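Local coordinates for protein IWS1 (Encephalitozoon cuniculi, PDB 2XPP) that probably acts as a transcription factor in RNA polymerase II regulation, perhaps at steps during and after recruitment of the TATA-binding protein, at residues K37-K51 and P79-T93. Sequence-based numbering, arbitrary orientation.
Sequences KIENVEEISDILMSK and PNIKIRKRLLDVLKT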
ATOM      1  N   LYS A  37      -4.038  -6.435  12.262  1.00 14.82           N
ATOM      2  CA  LYS A  37      -4.344  -6.242  10.843  1.00 14.59           C
ATOM      3  C   LYS A  37      -5.334  -7.265  10.373  1.00 15.78           C
ATOM      4  O   LYS A  37      -6.339  -6.946   9.703  1.00 15.48           O
ATOM      5  CB  LYS A  37      -3.080  -6.318   9.962  1.00 14.92           C
ATOM      6  CG  LYS A  37      -2.155  -5.118  10.160  1.00 16.05           C
ATOM      7  CD  LYS A  37      -0.913  -5.185   9.234  1.00 16.50           C
ATOM      8  CE  LYS A  37      -0.123  -6.476   9.419  1.00 18.16           C
ATOM      9  NZ  LYS A  37       0.386  -6.593  10.805  1.00 19.38           N
ATOM     10  N   ILE A  38      -5.062  -8.510  10.709  1.00 14.93           N
ATOM     11  CA  ILE A  38      -5.966  -9.559  10.212  1.00 17.10           C
ATOM     12  C   ILE A  38      -7.374  -9.453  10.792  1.00 17.43           C
ATOM     13  O   ILE A  38      -8.345  -9.762  10.091  1.00 18.85           O
ATOM     14  CB  ILE A  38      -5.302 -10.961  10.366  1.00 17.32           C
ATOM     15  CG1 ILE A  38      -6.082 -12.021   9.582  1.00 21.41           C
ATOM     16  CG2 ILE A  38      -5.186 -11.378  11.790  1.00 20.64           C
ATOM     17  CD1 ILE A  38      -5.898 -11.901   8.081  1.00 22.95           C
ATOM     18  N   GLU A  39      -7.496  -9.025  12.052  1.00 16.83           N
ATOM     19  CA  GLU A  39      -8.800  -8.952  12.720  1.00 19.24           C
ATOM     20  C   GLU A  39      -9.634  -7.761  12.201  1.00 18.84           C
ATOM     21  O   GLU A  39     -10.862  -7.716  12.386  1.00 19.45           O
ATOM     22  CB  GLU A  39      -8.650  -8.901  14.248  1.00 20.05           C
ATOM     23  CG  GLU A  39      -8.146 -10.243  14.822  1.00 23.52           C
ATOM     24  CD  GLU A  39      -7.671 -10.177  16.287  1.00 29.40           C
ATOM     25  OE1 GLU A  39      -7.606  -9.065  16.850  1.00 33.45           O
ATOM     26  OE2 GLU A  39      -7.364 -11.258  16.878  1.00 31.06           O
ATOM     27  N   ASN A  40      -8.966  -6.809  11.552  1.00 17.66           N
ATOM     28  CA  ASN A  40      -9.630  -5.559  11.168  1.00 18.11           C
ATOM     29  C   ASN A  40      -9.668  -5.314   9.667  1.00 17.19           C
ATOM     30  O   ASN A  40     -10.346  -4.384   9.215  1.00 17.70           O
ATOM     31  CB  ASN A  40      -8.946  -4.377  11.860  1.00 17.25           C
ATOM     32  CG  ASN A  40      -9.249  -4.325  13.332  1.00 21.32           C
ATOM     33  OD1 ASN A  40     -10.318  -3.854  13.736  1.00 25.25           O
ATOM     34  ND2 ASN A  40      -8.351  -4.848  14.153  1.00 20.12           N
ATOM     35  N   VAL A  41      -8.907  -6.088   8.903  1.00 17.09           N
ATOM     36  CA  VAL A  41      -8.742  -5.793   7.480  1.00 16.61           C
ATOM     37  C   VAL A  41     -10.074  -5.793   6.709  1.00 18.46           C
ATOM     38  O   VAL A  41     -10.241  -4.952   5.800  1.00 17.73           O
ATOM     39  CB  VAL A  41      -7.681  -6.686   6.749  1.00 16.29           C
ATOM     40  CG1 VAL A  41      -8.079  -8.166   6.679  1.00 18.74           C
ATOM     41  CG2 VAL A  41      -7.379  -6.129   5.366  1.00 16.44           C
ATOM     42  N   GLU A  42     -10.973  -6.719   7.025  1.00 18.83           N
ATOM     43  CA  GLU A  42     -12.241  -6.806   6.251  1.00 21.93           C
ATOM     44  C   GLU A  42     -13.078  -5.552   6.468  1.00 21.14           C
ATOM     45  O   GLU A  42     -13.526  -4.915   5.497  1.00 22.24           O
ATOM     46  CB  GLU A  42     -13.011  -8.075   6.586  1.00 23.85           C
ATOM     47  CG  GLU A  42     -12.401  -9.306   5.906  1.00 31.10           C
ATOM     48  CD  GLU A  42     -13.203 -10.632   6.124  1.00 41.41           C
ATOM     49  OE1 GLU A  42     -14.125 -10.695   6.995  1.00 47.05           O
ATOM     50  OE2 GLU A  42     -12.901 -11.629   5.412  1.00 44.85           O
ATOM     51  N   GLU A  43     -13.194  -5.146   7.716  1.00 20.13           N
ATOM     52  CA  GLU A  43     -13.938  -3.928   8.048  1.00 22.50           C
ATOM     53  C   GLU A  43     -13.318  -2.673   7.474  1.00 21.49           C
ATOM     54  O   GLU A  43     -14.012  -1.863   6.838  1.00 21.77           O
ATOM     55  CB  GLU A  43     -14.046  -3.739   9.554  1.00 22.52           C
ATOM     56  CG  GLU A  43     -14.938  -2.563   9.919  1.00 27.06           C
ATOM     57  CD  GLU A  43     -14.869  -2.177  11.389  1.00 33.43           C
ATOM     58  OE1 GLU A  43     -14.491  -3.025  12.241  1.00 34.66           O
ATOM     59  OE2 GLU A  43     -15.220  -1.014  11.680  1.00 33.46           O
ATOM     60  N   ILE A  44     -12.018  -2.500   7.719  1.00 19.91           N
ATOM     61  CA  ILE A  44     -11.324  -1.309   7.244  1.00 18.92           C
ATOM     62  C   ILE A  44     -11.318  -1.249   5.708  1.00 18.73           C
ATOM     63  O   ILE A  44     -11.500  -0.174   5.124  1.00 18.87           O
ATOM     64  CB  ILE A  44      -9.919  -1.198   7.866  1.00 17.21           C
ATOM     65  CG1 ILE A  44     -10.068  -0.842   9.359  1.00 18.96           C
ATOM     66  CG2 ILE A  44      -9.032  -0.143   7.100  1.00 16.65           C
ATOM     67  CD1 ILE A  44      -8.790  -0.841  10.133  1.00 19.19           C
ATOM     68  N   SER A  45     -11.080  -2.386   5.061  1.00 19.03           N
ATOM     69  CA  SER A  45     -11.053  -2.409   3.598  1.00 20.31           C
ATOM     70  C   SER A  45     -12.418  -2.020   2.981  1.00 20.72           C
ATOM     71  O   SER A  45     -12.479  -1.328   1.959  1.00 20.14           O
ATOM     72  CB  SER A  45     -10.530  -3.748   3.075  1.00 20.03           C
ATOM     73  OG  SER A  45     -11.458  -4.815   3.322  1.00 27.47           O
ATOM     74  N   ASP A  46     -13.493  -2.457   3.603  1.00 20.93           N
ATOM     75  CA  ASP A  46     -14.831  -2.044   3.186  1.00 23.57           C
ATOM     76  C   ASP A  46     -14.987  -0.527   3.239  1.00 23.31           C
ATOM     77  O   ASP A  46     -15.525   0.066   2.304  1.00 25.18           O
ATOM     78  CB  ASP A  46     -15.906  -2.726   4.024  1.00 24.93           C
ATOM     79  CG  ASP A  46     -16.142  -4.176   3.598  1.00 30.54           C
ATOM     80  OD1 ASP A  46     -15.418  -4.689   2.703  1.00 33.78           O
ATOM     81  OD2 ASP A  46     -17.045  -4.807   4.168  1.00 33.07           O
ATOM     82  N   ILE A  47     -14.512   0.109   4.310  1.00 21.16           N
ATOM     83  CA  ILE A  47     -14.548   1.568   4.397  1.00 21.23           C
ATOM     84  C   ILE A  47     -13.642   2.244   3.359  1.00 19.63           C
ATOM     85  O   ILE A  47     -14.039   3.242   2.745  1.00 20.31           O
ATOM     86  CB  ILE A  47     -14.190   2.069   5.808  1.00 21.37           C
ATOM     87  CG1 ILE A  47     -15.154   1.460   6.827  1.00 23.83           C
ATOM     88  CG2 ILE A  47     -14.139   3.601   5.853  1.00 22.96           C
ATOM     89  CD1 ILE A  47     -14.694   1.600   8.266  1.00 26.91           C
ATOM     90  N   LEU A  48     -12.447   1.707   3.167  1.00 17.95           N
ATOM     91  CA  LEU A  48     -11.507   2.255   2.200  1.00 16.58           C
ATOM     92  C   LEU A  48     -12.060   2.216   0.790  1.00 16.69           C
ATOM     93  O   LEU A  48     -11.563   2.948  -0.086  1.00 19.38           O
ATOM     94  CB  LEU A  48     -10.195   1.491   2.243  1.00 15.57           C
ATOM     95  CG  LEU A  48      -9.337   1.658   3.492  1.00 14.70           C
ATOM     96  CD1 LEU A  48      -8.188   0.683   3.354  1.00 13.73           C
ATOM     97  CD2 LEU A  48      -8.815   3.109   3.615  1.00 17.09           C
ATOM     98  N   MET A  49     -13.067   1.373   0.575  1.00 17.24           N
ATOM     99  CA  MET A  49     -13.713   1.263  -0.757  1.00 19.49           C
ATOM    100  C   MET A  49     -14.790   2.334  -1.032  1.00 20.10           C
ATOM    101  O   MET A  49     -15.327   2.390  -2.138  1.00 21.95           O
ATOM    102  CB  MET A  49     -14.387  -0.125  -0.948  1.00 21.94           C
ATOM    103  CG  MET A  49     -13.471  -1.331  -0.799  1.00 27.16           C
ATOM    104  SD  MET A  49     -12.656  -1.662  -2.337  1.00 31.41           S
ATOM    105  CE  MET A  49     -12.111  -3.310  -2.061  1.00 31.43           C
ATOM    106  N   SER A  50     -15.167   3.110  -0.018  1.00 18.60           N
ATOM    107  CA  SER A  50     -16.257   4.084  -0.141  1.00 20.33           C
ATOM    108  C   SER A  50     -15.910   5.101  -1.202  1.00 19.30           C
ATOM    109  O   SER A  50     -14.900   5.763  -1.116  1.00 18.81           O
ATOM    110  CB  SER A  50     -16.463   4.842   1.194  1.00 20.10           C
ATOM    111  OG  SER A  50     -17.314   5.953   0.977  1.00 21.93           O
ATOM    112  N   LYS A  51     -16.736   5.221  -2.225  1.00 20.43           N
ATOM    113  CA  LYS A  51     -16.489   6.236  -3.253  1.00 21.32           C
ATOM    114  C   LYS A  51     -16.652   7.652  -2.690  1.00 22.01           C
ATOM    115  O   LYS A  51     -15.942   8.564  -3.118  1.00 22.39           O
ATOM    116  CB  LYS A  51     -17.414   6.034  -4.462  1.00 21.88           C
ATOM    117  CG  LYS A  51     -17.146   4.705  -5.229  1.00 23.02           C
ATOM    118  CD  LYS A  51     -15.695   4.550  -5.667  1.00 24.44           C
ATOM    119  CE  LYS A  51     -15.554   3.457  -6.702  1.00 25.63           C
ATOM    120  NZ  LYS A  51     -14.123   3.086  -6.806  1.00 23.17           N
ATOM    121  N   PRO A  79       3.005  -9.684   5.904  1.00 13.00           N
ATOM    122  CA  PRO A  79       1.660  -9.844   6.465  1.00 14.22           C
ATOM    123  C   PRO A  79       0.903 -10.981   5.836  1.00 14.65           C
ATOM    124  O   PRO A  79       1.206 -11.374   4.686  1.00 14.36           O
ATOM    125  CB  PRO A  79       0.954  -8.532   6.109  1.00 13.65           C
ATOM    126  CG  PRO A  79       1.904  -7.727   5.346  1.00 16.29           C
ATOM    127  CD  PRO A  79       3.217  -8.385   5.236  1.00 13.45           C
ATOM    128  N   ASN A  80      -0.062 -11.516   6.596  1.00 13.57           N
ATOM    129  CA  ASN A  80      -0.926 -12.598   6.148  1.00 14.03           C
ATOM    130  C   ASN A  80      -1.480 -12.315   4.749  1.00 13.98           C
ATOM    131  O   ASN A  80      -1.820 -11.158   4.434  1.00 16.01           O
ATOM    132  CB  ASN A  80      -2.093 -12.743   7.137  1.00 14.55           C
ATOM    133  CG  ASN A  80      -2.914 -13.919   6.878  1.00 18.15           C
ATOM    134  OD1 ASN A  80      -3.593 -14.028   5.844  1.00 18.79           O
ATOM    135  ND2 ASN A  80      -2.888 -14.885   7.837  1.00 19.49           N
ATOM    136  N   ILE A  81      -1.497 -13.353   3.914  1.00 14.33           N
ATOM    137  CA  ILE A  81      -1.863 -13.172   2.484  1.00 15.55           C
ATOM    138  C   ILE A  81      -3.289 -12.559   2.358  1.00 15.87           C
ATOM    139  O   ILE A  81      -3.631 -11.916   1.328  1.00 16.27           O
ATOM    140  CB  ILE A  81      -1.716 -14.521   1.696  1.00 15.42           C
ATOM    141  CG1 ILE A  81      -1.642 -14.227   0.173  1.00 17.09           C
ATOM    142  CG2 ILE A  81      -2.821 -15.499   2.060  1.00 18.73           C
ATOM    143  CD1 ILE A  81      -1.411 -15.414  -0.669  1.00 20.29           C
ATOM    144  N   LYS A  82      -4.131 -12.754   3.372  1.00 15.98           N
ATOM    145  CA  LYS A  82      -5.494 -12.161   3.271  1.00 18.59           C
ATOM    146  C   LYS A  82      -5.409 -10.632   3.255  1.00 16.60           C
ATOM    147  O   LYS A  82      -6.154  -9.950   2.515  1.00 16.83           O
ATOM    148  CB  LYS A  82      -6.384 -12.667   4.391  1.00 20.06           C
ATOM    149  CG  LYS A  82      -7.700 -11.886   4.513  1.00 25.93           C
ATOM    150  CD  LYS A  82      -8.656 -12.638   5.408  1.00 31.76           C
ATOM    151  CE  LYS A  82      -9.691 -11.726   6.050  1.00 35.63           C
ATOM    152  NZ  LYS A  82      -9.324 -11.385   7.494  1.00 37.26           N
ATOM    153  N   ILE A  83      -4.480 -10.074   4.043  1.00 15.19           N
ATOM    154  CA  ILE A  83      -4.189  -8.655   4.020  1.00 15.30           C
ATOM    155  C   ILE A  83      -3.605  -8.170   2.690  1.00 14.96           C
ATOM    156  O   ILE A  83      -4.058  -7.146   2.118  1.00 14.73           O
ATOM    157  CB  ILE A  83      -3.225  -8.262   5.169  1.00 15.00           C
ATOM    158  CG1 ILE A  83      -3.831  -8.731   6.506  1.00 18.46           C
ATOM    159  CG2 ILE A  83      -2.873  -6.753   5.069  1.00 17.38           C
ATOM    160  CD1 ILE A  83      -2.751  -8.973   7.564  1.00 17.93           C
ATOM    161  N   ARG A  84      -2.643  -8.931   2.184  1.00 13.27           N
ATOM    162  CA  ARG A  84      -1.988  -8.630   0.906  1.00 13.35           C
ATOM    163  C   ARG A  84      -3.043  -8.563  -0.198  1.00 14.76           C
ATOM    164  O   ARG A  84      -3.082  -7.593  -0.980  1.00 15.14           O
ATOM    165  CB  ARG A  84      -0.928  -9.678   0.591  1.00 12.66           C
ATOM    166  CG  ARG A  84       0.125  -9.688   1.718  1.00 12.93           C
ATOM    167  CD  ARG A  84       1.457 -10.297   1.334  1.00 15.72           C
ATOM    168  NE  ARG A  84       1.464 -11.573   0.607  1.00 16.60           N
ATOM    169  CZ  ARG A  84       1.664 -12.771   1.182  1.00 21.12           C
ATOM    170  NH1 ARG A  84       1.753 -12.867   2.500  1.00 20.05           N
ATOM    171  NH2 ARG A  84       1.737 -13.885   0.453  1.00 17.59           N
ATOM    172  N   LYS A  85      -3.885  -9.578  -0.262  1.00 13.69           N
ATOM    173  CA  LYS A  85      -4.907  -9.634  -1.333  1.00 14.87           C
ATOM    174  C   LYS A  85      -5.901  -8.499  -1.202  1.00 15.97           C
ATOM    175  O   LYS A  85      -6.199  -7.794  -2.196  1.00 16.51           O
ATOM    176  CB  LYS A  85      -5.642 -10.959  -1.288  1.00 16.05           C
ATOM    177  CG  LYS A  85      -4.766 -12.029  -1.822  1.00 16.87           C
ATOM    178  CD  LYS A  85      -5.536 -13.319  -1.809  1.00 21.30           C
ATOM    179  CE  LYS A  85      -4.715 -14.333  -2.530  1.00 29.01           C
ATOM    180  NZ  LYS A  85      -5.466 -15.614  -2.593  1.00 33.65           N
ATOM    181  N   ARG A  86      -6.415  -8.300   0.001  1.00 15.64           N
ATOM    182  CA  ARG A  86      -7.506  -7.350   0.157  1.00 17.06           C
ATOM    183  C   ARG A  86      -7.064  -5.893  -0.078  1.00 14.66           C
ATOM    184  O   ARG A  86      -7.783  -5.149  -0.724  1.00 15.82           O
ATOM    185  CB  ARG A  86      -8.091  -7.471   1.523  1.00 18.26           C
ATOM    186  CG  ARG A  86      -9.275  -6.575   1.684  1.00 22.11           C
ATOM    187  CD  ARG A  86     -10.493  -7.112   0.880  1.00 28.43           C
ATOM    188  NE  ARG A  86     -11.617  -6.230   1.141  1.00 32.17           N
ATOM    189  CZ  ARG A  86     -12.545  -5.862   0.273  1.00 34.94           C
ATOM    190  NH1 ARG A  86     -12.521  -6.315  -0.979  1.00 39.26           N
ATOM    191  NH2 ARG A  86     -13.497  -5.033   0.670  1.00 33.85           N
ATOM    192  N   LEU A  87      -5.885  -5.539   0.410  1.00 14.78           N
ATOM    193  CA  LEU A  87      -5.342  -4.184   0.189  1.00 13.96           C
ATOM    194  C   LEU A  87      -4.982  -3.945  -1.262  1.00 13.27           C
ATOM    195  O   LEU A  87      -5.136  -2.828  -1.731  1.00 13.00           O
ATOM    196  CB  LEU A  87      -4.200  -3.798   1.133  1.00 12.61           C
ATOM    197  CG  LEU A  87      -4.719  -3.647   2.585  1.00 13.90           C
ATOM    198  CD1 LEU A  87      -3.513  -3.257   3.429  1.00 13.22           C
ATOM    199  CD2 LEU A  87      -5.841  -2.609   2.704  1.00 16.43           C
ATOM    200  N   LEU A  88      -4.501  -4.950  -1.986  1.00 13.89           N
ATOM    201  CA  LEU A  88      -4.230  -4.731  -3.412  1.00 13.70           C
ATOM    202  C   LEU A  88      -5.574  -4.511  -4.116  1.00 14.72           C
ATOM    203  O   LEU A  88      -5.663  -3.709  -5.028  1.00 14.23           O
ATOM    204  CB  LEU A  88      -3.526  -5.926  -4.072  1.00 14.74           C
ATOM    205  CG  LEU A  88      -2.039  -6.062  -3.689  1.00 16.00           C
ATOM    206  CD1 LEU A  88      -1.492  -7.229  -4.463  1.00 18.95           C
ATOM    207  CD2 LEU A  88      -1.183  -4.809  -3.950  1.00 22.17           C
ATOM    208  N   ASP A  89      -6.613  -5.247  -3.698  1.00 16.27           N
ATOM    209  CA  ASP A  89      -7.971  -5.048  -4.265  1.00 18.96           C
ATOM    210  C   ASP A  89      -8.460  -3.609  -4.024  1.00 18.74           C
ATOM    211  O   ASP A  89      -9.048  -2.985  -4.954  1.00 18.85           O
ATOM    212  CB  ASP A  89      -8.943  -6.054  -3.625  1.00 21.15           C
ATOM    213  CG  ASP A  89     -10.378  -5.917  -4.118  1.00 31.50           C
ATOM    214  OD1 ASP A  89     -10.608  -5.765  -5.350  1.00 40.38           O
ATOM    215  OD2 ASP A  89     -11.286  -6.016  -3.246  1.00 40.55           O
ATOM    216  N   VAL A  90      -8.310  -3.125  -2.792  1.00 15.67           N
ATOM    217  CA  VAL A  90      -8.614  -1.718  -2.446  1.00 16.36           C
ATOM    218  C   VAL A  90      -7.903  -0.706  -3.392  1.00 15.69           C
ATOM    219  O   VAL A  90      -8.561   0.154  -3.995  1.00 15.94           O
ATOM    220  CB  VAL A  90      -8.288  -1.395  -0.975  1.00 15.40           C
ATOM    221  CG1 VAL A  90      -8.305   0.139  -0.693  1.00 17.33           C
ATOM    222  CG2 VAL A  90      -9.311  -2.091  -0.053  1.00 18.41           C
ATOM    223  N   LEU A  91      -6.582  -0.839  -3.493  1.00 13.99           N
ATOM    224  CA  LEU A  91      -5.764   0.067  -4.322  1.00 12.75           C
ATOM    225  C   LEU A  91      -6.248   0.107  -5.779  1.00 14.44           C
ATOM    226  O   LEU A  91      -6.248   1.171  -6.398  1.00 14.87           O
ATOM    227  CB  LEU A  91      -4.305  -0.384  -4.250  1.00 12.21           C
ATOM    228  CG  LEU A  91      -3.634  -0.094  -2.911  1.00 10.67           C
ATOM    229  CD1 LEU A  91      -2.343  -0.785  -2.878  1.00 11.14           C
ATOM    230  CD2 LEU A  91      -3.422   1.416  -2.668  1.00 12.11           C
ATOM    231  N   LYS A  92      -6.700  -1.033  -6.296  1.00 15.11           N
ATOM    232  CA  LYS A  92      -7.121  -1.142  -7.692  1.00 16.96           C
ATOM    233  C   LYS A  92      -8.335  -0.249  -7.955  1.00 17.39           C
ATOM    234  O   LYS A  92      -8.551   0.239  -9.104  1.00 18.92           O
ATOM    235  CB  LYS A  92      -7.497  -2.600  -8.031  1.00 19.44           C
ATOM    236  CG  LYS A  92      -7.890  -2.802  -9.430  1.00 25.88           C
ATOM    237  CD  LYS A  92      -7.982  -4.298  -9.667  1.00 31.42           C
ATOM    238  CE  LYS A  92      -9.166  -4.663 -10.512  1.00 36.57           C
ATOM    239  NZ  LYS A  92      -9.163  -6.151 -10.684  1.00 39.67           N
ATOM    240  N   THR A  93      -9.124  -0.028  -6.904  1.00 16.04           N
ATOM    241  CA  THR A  93     -10.384   0.710  -7.021  1.00 18.41           C
ATOM    242  C   THR A  93     -10.215   2.223  -6.893  1.00 18.28           C
ATOM    243  O   THR A  93     -11.179   2.957  -7.136  1.00 20.00           O
ATOM    244  CB  THR A  93     -11.469   0.285  -5.978  1.00 18.17           C
ATOM    245  OG1 THR A  93     -11.135   0.762  -4.673  1.00 20.12           O
ATOM    246  CG2 THR A  93     -11.699  -1.247  -5.952  1.00 21.30           C
TER
HETATM  247  O   HOH W   1     -13.306   2.542  -4.309  1.00 31.21           O
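R86 spans the gap to S45 and D46 and supplies the hydrogen bonds and the salt bridge that join the two helices directly. Its CG lies anti to the backbone N (chi1 -176°) and the chain bends at chi2, which lays the guanidinium alongside helix 37-48. R86 NE donates to S45 OG at 2.6 Å with an N-H...O angle of 157°, the hydroxyl sitting at the guanidinium edge in its plane. NH2 of R86 forms a salt bridge with D46 OD1 (2.8 Å), angularly weak as a hydrogen bond, the carboxylate turned nearly perpendicular to the guanidinium. Within its own helix R86 NH1 pairs with D89 OD2 at 2.6 Å, so D46 and D89 probably share in balancing its charge and help fix the group's rotation. M49 CE lies over one guanidinium face, 3.2 Å from NH1 of R86, and also reaches V90 CG2.

Apolar packing runs along the helices, whose axes come within 9.6 Å and run nearly parallel, 22° apart. I83 CD1 presses on K37 CB at 3.6 Å, I38 CD1 lies against the aliphatic part of K82, and V90 CG1 meets L48 CB. In this all-helical chain, whose later part belongs to the TFIIS N-terminal family, helix 81-92 packs against helix 36-48, which also rests on helix 5-30 through N40, I44 and L48. W69 of helix 62-70 touches both K37 and L87, while K37 NZ pairs with D24.

At the C-terminal ends a water links the segments, donating to M49 O and T93 OG1 and accepting from K51 NZ (2.7 Å). T93 OG1 itself donates to V90 O, on a lone pair in the carbonyl plane. Beside I38 and V41, the side chains of K82 and E42 cross at about a right angle, their charged atoms K82 NZ and E42 OE2 4.1 Å apart, beyond a salt bridge.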